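Local structure of caspase Nc subunit 1 (Drosophila melanogaster, 2FP3) at residues A[53-57]-A[127-131]; A[130-136]-A[177-183]; A[231-237]-A[297-303]. The protein acts as the initiator cysteine protease of the fly's apoptotic cascade, working upstream in the activation of the caspases that execute cell death. The protein carries 2 engineered substitutions. One frame throughout, in Å; residues are numbered along the deposited sequence.

Contact 1. Residues A[53-57]-A[127-131]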
# COMPACT_ATOMS: atom_id res chain seq x y z
N TYR A 53 -7.21 -15.80 -1.77
CA TYR A 53 -5.96 -15.91 -1.03
C TYR A 53 -6.30 -16.23 0.41
O TYR A 53 -7.22 -15.64 0.98
CB TYR A 53 -5.15 -14.61 -1.07
CG TYR A 53 -4.57 -14.27 -2.42
CD1 TYR A 53 -3.52 -15.01 -2.97
CD2 TYR A 53 -5.09 -13.21 -3.16
CE1 TYR A 53 -2.99 -14.69 -4.24
CE2 TYR A 53 -4.59 -12.88 -4.41
CZ TYR A 53 -3.54 -13.61 -4.96
OH TYR A 53 -3.09 -13.25 -6.21
N LYS A 54 -5.54 -17.15 0.99
CA LYS A 54 -5.76 -17.54 2.38
C LYS A 54 -5.52 -16.36 3.32
O LYS A 54 -4.45 -15.75 3.29
CB LYS A 54 -4.85 -18.71 2.74
CG LYS A 54 -5.20 -19.39 4.06
CD LYS A 54 -4.28 -20.59 4.36
CE LYS A 54 -2.90 -20.15 4.87
NZ LYS A 54 -3.01 -19.43 6.18
N MET A 55 -6.51 -16.04 4.13
CA MET A 55 -6.45 -14.95 5.10
C MET A 55 -7.22 -15.37 6.35
O MET A 55 -8.24 -14.78 6.70
CB MET A 55 -7.09 -13.69 4.53
CG MET A 55 -6.34 -13.09 3.37
SD MET A 55 -4.71 -12.52 3.85
CE MET A 55 -5.04 -10.82 4.29
N GLN A 56 -6.72 -16.39 7.05
CA GLN A 56 -7.40 -16.89 8.24
C GLN A 56 -6.55 -17.18 9.47
O GLN A 56 -7.09 -17.63 10.49
CB GLN A 56 -8.20 -18.14 7.83
CG GLN A 56 -7.45 -19.02 6.85
CD GLN A 56 -8.31 -20.13 6.24
OE1 GLN A 56 -9.30 -19.87 5.55
NE2 GLN A 56 -7.94 -21.38 6.51
N SER A 57 -5.24 -16.94 9.41
CA SER A 57 -4.36 -17.19 10.55
C SER A 57 -4.70 -16.18 11.63
O SER A 57 -5.35 -15.18 11.35
CB SER A 57 -2.89 -17.02 10.16
OG SER A 57 -2.48 -15.67 10.31
N THR A 127 3.83 -14.78 6.99
CA THR A 127 2.67 -13.93 6.88
C THR A 127 1.80 -14.38 5.72
O THR A 127 2.29 -15.01 4.77
CB THR A 127 3.04 -12.44 6.69
OG1 THR A 127 1.87 -11.65 6.88
CG2 THR A 127 3.60 -12.19 5.28
N GLU A 128 0.52 -14.06 5.80
CA GLU A 128 -0.42 -14.43 4.76
C GLU A 128 -0.53 -13.37 3.68
O GLU A 128 -0.98 -13.66 2.58
CB GLU A 128 -1.82 -14.67 5.35
CG GLU A 128 -1.94 -15.91 6.24
CD GLU A 128 -3.28 -16.00 6.94
OE1 GLU A 128 -3.58 -15.15 7.79
OE2 GLU A 128 -4.04 -16.93 6.62
N CYS A 129 -0.12 -12.14 3.99
CA CYS A 129 -0.26 -11.03 3.04
C CYS A 129 0.76 -9.91 3.24
O CYS A 129 1.12 -9.56 4.37
CB CYS A 129 -1.69 -10.47 3.17
SG CYS A 129 -2.08 -9.01 2.19
N PHE A 130 1.22 -9.32 2.13
CA PHE A 130 2.18 -8.23 2.23
C PHE A 130 1.69 -6.95 1.58
O PHE A 130 1.30 -6.94 0.41
CB PHE A 130 3.51 -8.62 1.58
CG PHE A 130 4.55 -7.55 1.66
CD1 PHE A 130 5.35 -7.42 2.80
CD2 PHE A 130 4.68 -6.62 0.64
CE1 PHE A 130 6.26 -6.37 2.91
CE2 PHE A 130 5.60 -5.56 0.74
CZ PHE A 130 6.39 -5.44 1.88
N VAL A 131 1.72 -5.85 2.33
CA VAL A 131 1.31 -4.56 1.80
C VAL A 131 2.38 -3.54 2.11
O VAL A 131 2.82 -3.40 3.26
CB VAL A 131 -0.01 -4.06 2.44
CG1 VAL A 131 -0.33 -2.66 1.94
CG2 VAL A 131 -1.16 -5.00 2.08
O HOH W 1 -2.22 -15.83 1.89
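In the loop that precedes the first strand of the caspase sheet, K54, Q56 and S57 gather round the carboxylate of E128, which sits just before strand 130-139. The stem of E128 runs nearly straight beyond CG (chi2 173°), carrying the acid across to the turn of the loop. There OE2 takes two donors from opposite faces of the carboxylate plane: K54 NZ forms a salt bridge on its anti side, 2.7 Å from E128 OE2, while the amide Q56 N arrives on the syn side at 2.8 Å from the same oxygen. Lysine suits this exposed place because its bent arm can run near solvent while NZ folds back onto the acid. S57 holds the other oxygen with both of its donors, from one face: S57 N is 2.9 Å from E128 OE1, and S57 OG lies 2.8 Å from it, well above the plane (65°). The short serine stem keeps hydroxyl and amide close enough to share that oxygen. Alongside, the supple chain of M55 folds over C129, with M55 CE 3.5 Å from C129 CB, and water 1 donates to both K54 O and E128 O. R61 adds a second salt bridge at OE1. With two cations and two backbone amides round this buried carboxylate, E128 is probably kept ionised and fixed in rotation, tying the loop to the residues just ahead of strand 130-139.

Contact 2. Residues A[130-136]-A[177-183]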
# COMPACT_ATOMS: atom_id res chain seq x y z
N PHE A 130 1.22 -9.32 2.13
CA PHE A 130 2.18 -8.23 2.23
C PHE A 130 1.69 -6.95 1.58
O PHE A 130 1.30 -6.94 0.41
CB PHE A 130 3.51 -8.62 1.58
CG PHE A 130 4.55 -7.55 1.66
CD1 PHE A 130 5.35 -7.42 2.80
CD2 PHE A 130 4.68 -6.62 0.64
CE1 PHE A 130 6.26 -6.37 2.91
CE2 PHE A 130 5.60 -5.56 0.74
CZ PHE A 130 6.39 -5.44 1.88
N VAL A 131 1.72 -5.85 2.33
CA VAL A 131 1.31 -4.56 1.80
C VAL A 131 2.38 -3.54 2.11
O VAL A 131 2.82 -3.40 3.26
CB VAL A 131 -0.01 -4.06 2.44
CG1 VAL A 131 -0.33 -2.66 1.94
CG2 VAL A 131 -1.16 -5.00 2.08
N MET A 132 2.85 -2.84 1.08
CA MET A 132 3.84 -1.80 1.30
C MET A 132 3.21 -0.49 0.84
O MET A 132 2.55 -0.45 -0.20
CB MET A 132 5.13 -2.05 0.49
CG MET A 132 6.14 -0.89 0.60
SD MET A 132 7.58 -0.95 -0.54
CE MET A 132 6.81 -0.59 -2.11
N VAL A 133 3.38 0.56 1.64
CA VAL A 133 2.86 1.86 1.25
C VAL A 133 4.02 2.84 1.33
O VAL A 133 4.54 3.12 2.41
CB VAL A 133 1.72 2.35 2.16
CG1 VAL A 133 1.21 3.69 1.66
CG2 VAL A 133 0.58 1.34 2.16
N LEU A 134 4.44 3.33 0.17
CA LEU A 134 5.53 4.28 0.08
C LEU A 134 4.94 5.63 -0.26
O LEU A 134 4.32 5.80 -1.32
CB LEU A 134 6.54 3.87 -0.99
CG LEU A 134 7.67 4.85 -1.29
CD1 LEU A 134 8.50 5.10 -0.04
CD2 LEU A 134 8.55 4.30 -2.40
N MET A 135 5.11 6.60 0.63
CA MET A 135 4.59 7.93 0.40
C MET A 135 5.72 8.93 0.28
O MET A 135 6.41 9.22 1.26
CB MET A 135 3.65 8.32 1.54
CG MET A 135 2.44 7.41 1.60
SD MET A 135 1.52 7.55 3.11
CE MET A 135 2.66 6.74 4.27
N THR A 136 5.91 9.44 -0.93
CA THR A 136 6.96 10.42 -1.22
C THR A 136 6.60 11.19 -2.49
O THR A 136 5.45 11.17 -2.92
CB THR A 136 8.30 9.71 -1.44
OG1 THR A 136 9.33 10.67 -1.71
CG2 THR A 136 8.19 8.76 -2.61
N LYS A 177 0.41 -9.62 -2.76
CA LYS A 177 1.33 -8.48 -2.57
C LYS A 177 0.69 -7.18 -3.08
O LYS A 177 0.34 -7.07 -4.26
CB LYS A 177 2.66 -8.73 -3.29
CG LYS A 177 3.42 -9.95 -2.77
CD LYS A 177 4.73 -10.16 -3.51
CE LYS A 177 4.50 -10.70 -4.90
NZ LYS A 177 3.94 -12.07 -4.80
N VAL A 178 0.54 -6.21 -2.19
CA VAL A 178 -0.07 -4.93 -2.54
C VAL A 178 0.96 -3.83 -2.36
O VAL A 178 1.32 -3.49 -1.24
CB VAL A 178 -1.30 -4.63 -1.62
CG1 VAL A 178 -2.03 -3.37 -2.11
CG2 VAL A 178 -2.25 -5.83 -1.62
N LEU A 179 1.43 -3.27 -3.48
CA LEU A 179 2.42 -2.21 -3.45
C LEU A 179 1.71 -0.89 -3.76
O LEU A 179 1.16 -0.72 -4.84
CB LEU A 179 3.50 -2.49 -4.50
CG LEU A 179 4.09 -3.92 -4.49
CD1 LEU A 179 5.08 -4.08 -5.64
CD2 LEU A 179 4.76 -4.20 -3.16
N MET A 180 1.72 0.03 -2.80
CA MET A 180 1.02 1.30 -2.96
C MET A 180 1.89 2.55 -2.98
O MET A 180 2.66 2.79 -2.05
CB MET A 180 -0.03 1.47 -1.86
CG MET A 180 -1.06 0.37 -1.80
SD MET A 180 -2.40 0.77 -0.67
CE MET A 180 -3.46 1.77 -1.74
N PHE A 181 1.75 3.34 -4.04
CA PHE A 181 2.50 4.58 -4.20
C PHE A 181 1.48 5.70 -4.42
O PHE A 181 1.32 6.18 -5.54
CB PHE A 181 3.43 4.49 -5.40
CG PHE A 181 4.25 3.25 -5.43
CD1 PHE A 181 3.75 2.08 -5.99
CD2 PHE A 181 5.53 3.24 -4.90
CE1 PHE A 181 4.51 0.92 -6.03
CE2 PHE A 181 6.30 2.09 -4.93
CZ PHE A 181 5.79 0.92 -5.50
N PRO A 182 0.77 6.11 -3.36
CA PRO A 182 -0.24 7.17 -3.45
C PRO A 182 0.23 8.52 -4.01
O PRO A 182 -0.58 9.40 -4.28
CB PRO A 182 -0.77 7.26 -2.02
CG PRO A 182 0.39 6.78 -1.19
CD PRO A 182 0.92 5.63 -1.98
N PHE A 183 1.53 8.67 -4.18
CA PHE A 183 2.06 9.92 -4.71
C PHE A 183 2.97 9.62 -5.89
O PHE A 183 4.19 9.54 -5.75
CB PHE A 183 2.84 10.65 -3.62
CG PHE A 183 2.00 11.06 -2.44
CD1 PHE A 183 1.21 12.20 -2.50
CD2 PHE A 183 1.98 10.29 -1.28
CE1 PHE A 183 0.42 12.58 -1.42
CE2 PHE A 183 1.19 10.66 -0.20
CZ PHE A 183 0.41 11.81 -0.27
O HOH W 2 4.37 7.76 -3.73
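V131 and V178 lie side by side in the core of the caspase sheet, on neighbouring parallel strands, with V131 CG2 3.7 Å from V178 CB. V133 and M180 repeat the pairing further along the same face, where helix 251-266 packs: Y255 meets M180, and I256 meets P182 and M135. Branched valines suit extended backbone, and the pliant methionine fits against the helix. On the face carrying F130, M132 and L179, the M132 chain runs straight until chi3 (71°) turns its methyl back, placing M132 CE 3.8 Å from F181 CZ. L134 comes to the edge of the F181 ring, its CD2 4.0 Å from F181 CE2, and L179 CD2 likewise meets the edge of F130. Further on, P182, which has no amide hydrogen, cannot give L134 O the next bond of the ladder; its ring closes on M135, with M135 CG 3.5 Å from P182 CG.

Between the two faces runs the backbone ladder, its strand axes only 4° from parallel. V178 N donates to F130 O at 2.8 Å, M132 N to V178 O at 2.9 Å, and M180 and L134 continue the alternation. Both segments lead toward the probable active site: T136 precedes H137, the catalytic histidine by similarity, and F183 precedes A184, an engineered residue at the position inferred to be part of the active site. T136 OG1 is held by Y72 OH and E148 O. Water 2 bridges the two segments, donating to L134 O at 3.1 Å and to F183 O at 2.7 Å.

Contact 3. Residues A[231-237]-A[297-303]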
# COMPACT_ATOMS: atom_id res chain seq x y z
N ALA A 231 3.88 -11.72 -9.87
CA ALA A 231 2.67 -12.52 -9.80
C ALA A 231 2.00 -12.14 -8.51
O ALA A 231 2.64 -11.57 -7.62
CB ALA A 231 3.00 -14.00 -9.80
N ASP A 232 0.70 -12.42 -8.41
CA ASP A 232 -0.06 -12.12 -7.21
C ASP A 232 0.26 -10.72 -6.67
O ASP A 232 0.42 -10.51 -5.46
CB ASP A 232 0.28 -13.17 -6.16
CG ASP A 232 0.06 -14.58 -6.68
OD1 ASP A 232 -1.11 -15.01 -6.76
OD2 ASP A 232 1.05 -15.25 -7.03
N THR A 233 0.34 -9.75 -7.57
CA THR A 233 0.68 -8.41 -7.14
C THR A 233 -0.24 -7.31 -7.66
O THR A 233 -0.69 -7.35 -8.80
CB THR A 233 2.13 -8.06 -7.54
OG1 THR A 233 3.02 -9.08 -7.05
CG2 THR A 233 2.54 -6.72 -6.97
N LEU A 234 -0.52 -6.34 -6.80
CA LEU A 234 -1.31 -5.18 -7.18
C LEU A 234 -0.43 -3.96 -6.96
O LEU A 234 0.25 -3.85 -5.92
CB LEU A 234 -2.56 -5.05 -6.32
CG LEU A 234 -3.71 -6.07 -6.45
CD1 LEU A 234 -4.82 -5.67 -5.48
CD2 LEU A 234 -4.24 -6.10 -7.88
N VAL A 235 -0.41 -3.06 -7.94
CA VAL A 235 0.36 -1.82 -7.81
C VAL A 235 -0.68 -0.72 -7.88
O VAL A 235 -1.33 -0.53 -8.91
CB VAL A 235 1.39 -1.65 -8.94
CG1 VAL A 235 2.12 -0.32 -8.78
CG2 VAL A 235 2.39 -2.80 -8.90
N CYS A 236 -0.84 -0.00 -6.78
CA CYS A 236 -1.84 1.05 -6.68
C CYS A 236 -1.23 2.44 -6.75
O CYS A 236 -0.17 2.71 -6.17
CB CYS A 236 -2.61 0.87 -5.38
SG CYS A 236 -3.11 -0.85 -5.13
N TYR A 237 -1.91 3.33 -7.47
CA TYR A 237 -1.46 4.70 -7.66
C TYR A 237 -2.61 5.66 -7.38
O TYR A 237 -3.77 5.26 -7.34
CB TYR A 237 -1.04 4.94 -9.11
CG TYR A 237 -0.22 3.85 -9.76
CD1 TYR A 237 1.14 3.75 -9.51
CD2 TYR A 237 -0.80 2.96 -10.66
CE1 TYR A 237 1.92 2.79 -10.15
CE2 TYR A 237 -0.04 1.99 -11.30
CZ TYR A 237 1.33 1.91 -11.04
OH TYR A 237 2.11 0.97 -11.68
N ALA A 297 -6.05 4.43 -9.61
CA ALA A 297 -5.74 3.39 -10.58
C ALA A 297 -4.82 2.31 -10.00
O ALA A 297 -4.14 2.55 -9.01
CB ALA A 297 -5.09 4.01 -11.82
N TYR A 298 -4.80 1.13 -10.61
CA TYR A 298 -3.91 0.06 -10.15
C TYR A 298 -3.67 -0.96 -11.25
O TYR A 298 -4.50 -1.11 -12.15
CB TYR A 298 -4.50 -0.66 -8.92
CG TYR A 298 -5.78 -1.43 -9.19
CD1 TYR A 298 -7.04 -0.81 -9.08
CD2 TYR A 298 -5.75 -2.79 -9.51
CE1 TYR A 298 -8.22 -1.54 -9.27
CE2 TYR A 298 -6.92 -3.51 -9.70
CZ TYR A 298 -8.15 -2.89 -9.58
OH TYR A 298 -9.30 -3.63 -9.74
N ASP A 299 -2.54 -1.66 -11.17
CA ASP A 299 -2.23 -2.70 -12.15
C ASP A 299 -2.36 -4.07 -11.52
O ASP A 299 -1.83 -4.32 -10.43
CB ASP A 299 -0.80 -2.57 -12.68
CG ASP A 299 -0.45 -1.18 -13.12
OD1 ASP A 299 -1.33 -0.49 -13.69
OD2 ASP A 299 0.71 -0.79 -12.91
N ASN A 300 -3.05 -4.96 -12.21
CA ASN A 300 -3.24 -6.32 -11.74
C ASN A 300 -2.18 -7.18 -12.44
O ASN A 300 -2.29 -7.44 -13.65
CB ASN A 300 -4.64 -6.82 -12.10
CG ASN A 300 -4.97 -8.12 -11.42
OD1 ASN A 300 -4.14 -9.03 -11.39
ND2 ASN A 300 -6.19 -8.24 -10.89
N LEU A 301 -1.15 -7.58 -11.70
CA LEU A 301 -0.09 -8.41 -12.27
C LEU A 301 -0.29 -9.84 -11.81
O LEU A 301 0.29 -10.29 -10.82
CB LEU A 301 1.28 -7.90 -11.80
CG LEU A 301 1.56 -6.40 -11.95
CD1 LEU A 301 2.98 -6.10 -11.47
CD2 LEU A 301 1.40 -5.99 -13.39
N GLY A 302 -1.12 -10.57 -12.54
CA GLY A 302 -1.39 -11.94 -12.17
C GLY A 302 -2.00 -12.04 -10.77
O GLY A 302 -1.85 -13.07 -10.13
N PHE A 303 -2.65 -10.99 -10.28
CA PHE A 303 -3.30 -11.02 -8.97
C PHE A 303 -4.66 -11.64 -9.31
O PHE A 303 -5.67 -10.95 -9.42
CB PHE A 303 -3.47 -9.59 -8.44
CG PHE A 303 -3.96 -9.50 -7.01
CD1 PHE A 303 -5.33 -9.42 -6.72
CD2 PHE A 303 -3.06 -9.42 -5.94
CE1 PHE A 303 -5.78 -9.24 -5.41
CE2 PHE A 303 -3.50 -9.25 -4.62
CZ PHE A 303 -4.86 -9.16 -4.36
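V235 and D299 pair across strands 233-237 and 297-301, an antiparallel pair of the caspase sheet. Backbone bonds come first: T233, V235 and Y237 face L301, D299 and A297 as hydrogen-bonded pairs, with D299 N 2.8 Å from V235 O and L301 N 2.9 Å from T233 O. At one end D232 and T233 both face L301 in a G1 beta bulge, where D232 adopts the positive phi (45°) that glycine most readily takes.

Among apolar contacts, L234 CG sits over the F303 ring, just past the strand, 3.4 Å from its centroid, a CH-pi contact that branched leucine makes with both methyls also near. On the sheet face that carries L234 and C236, L234 CD2 also touches Y298 CD2, 4.0 Å away.

Among side-chain hydrogen bonds, N300 OD1 accepts from F303 N at 2.7 Å, an Asx motif. The Y237 side chain, about 4 Å (nearest atoms) from that of A184, an engineered residue at an inferred active-site position, donates through OH to D299 OD2 at 2.6 Å, on the syn side. K161 NZ also bonds to Y237 OH, which probably polarises the phenol and strengthens the short bond to D299.

In the fold
All three contacts reach one mixed sheet, the centre of the caspase domain. Contacts 1 and 2 share F130 and V131 on strand 130-139, with centres about 17 Å apart; contact 2 lies about 3 Å from the centre of the folded chain. Strand 177-181 then pairs with 233-237, bringing the centres of contacts 2 and 3 to about 11 Å. Contact 3 comes last in sequence; its centre is about 16 Å from that of contact 1, yet the two touch, Y53 OH probably bonding to D232 OD1. The loop before the first strand is thus tied to the residues leading into two strands of the sheet. In related caspases the final strand lies at the dimer interface; here the assembly holds one chain.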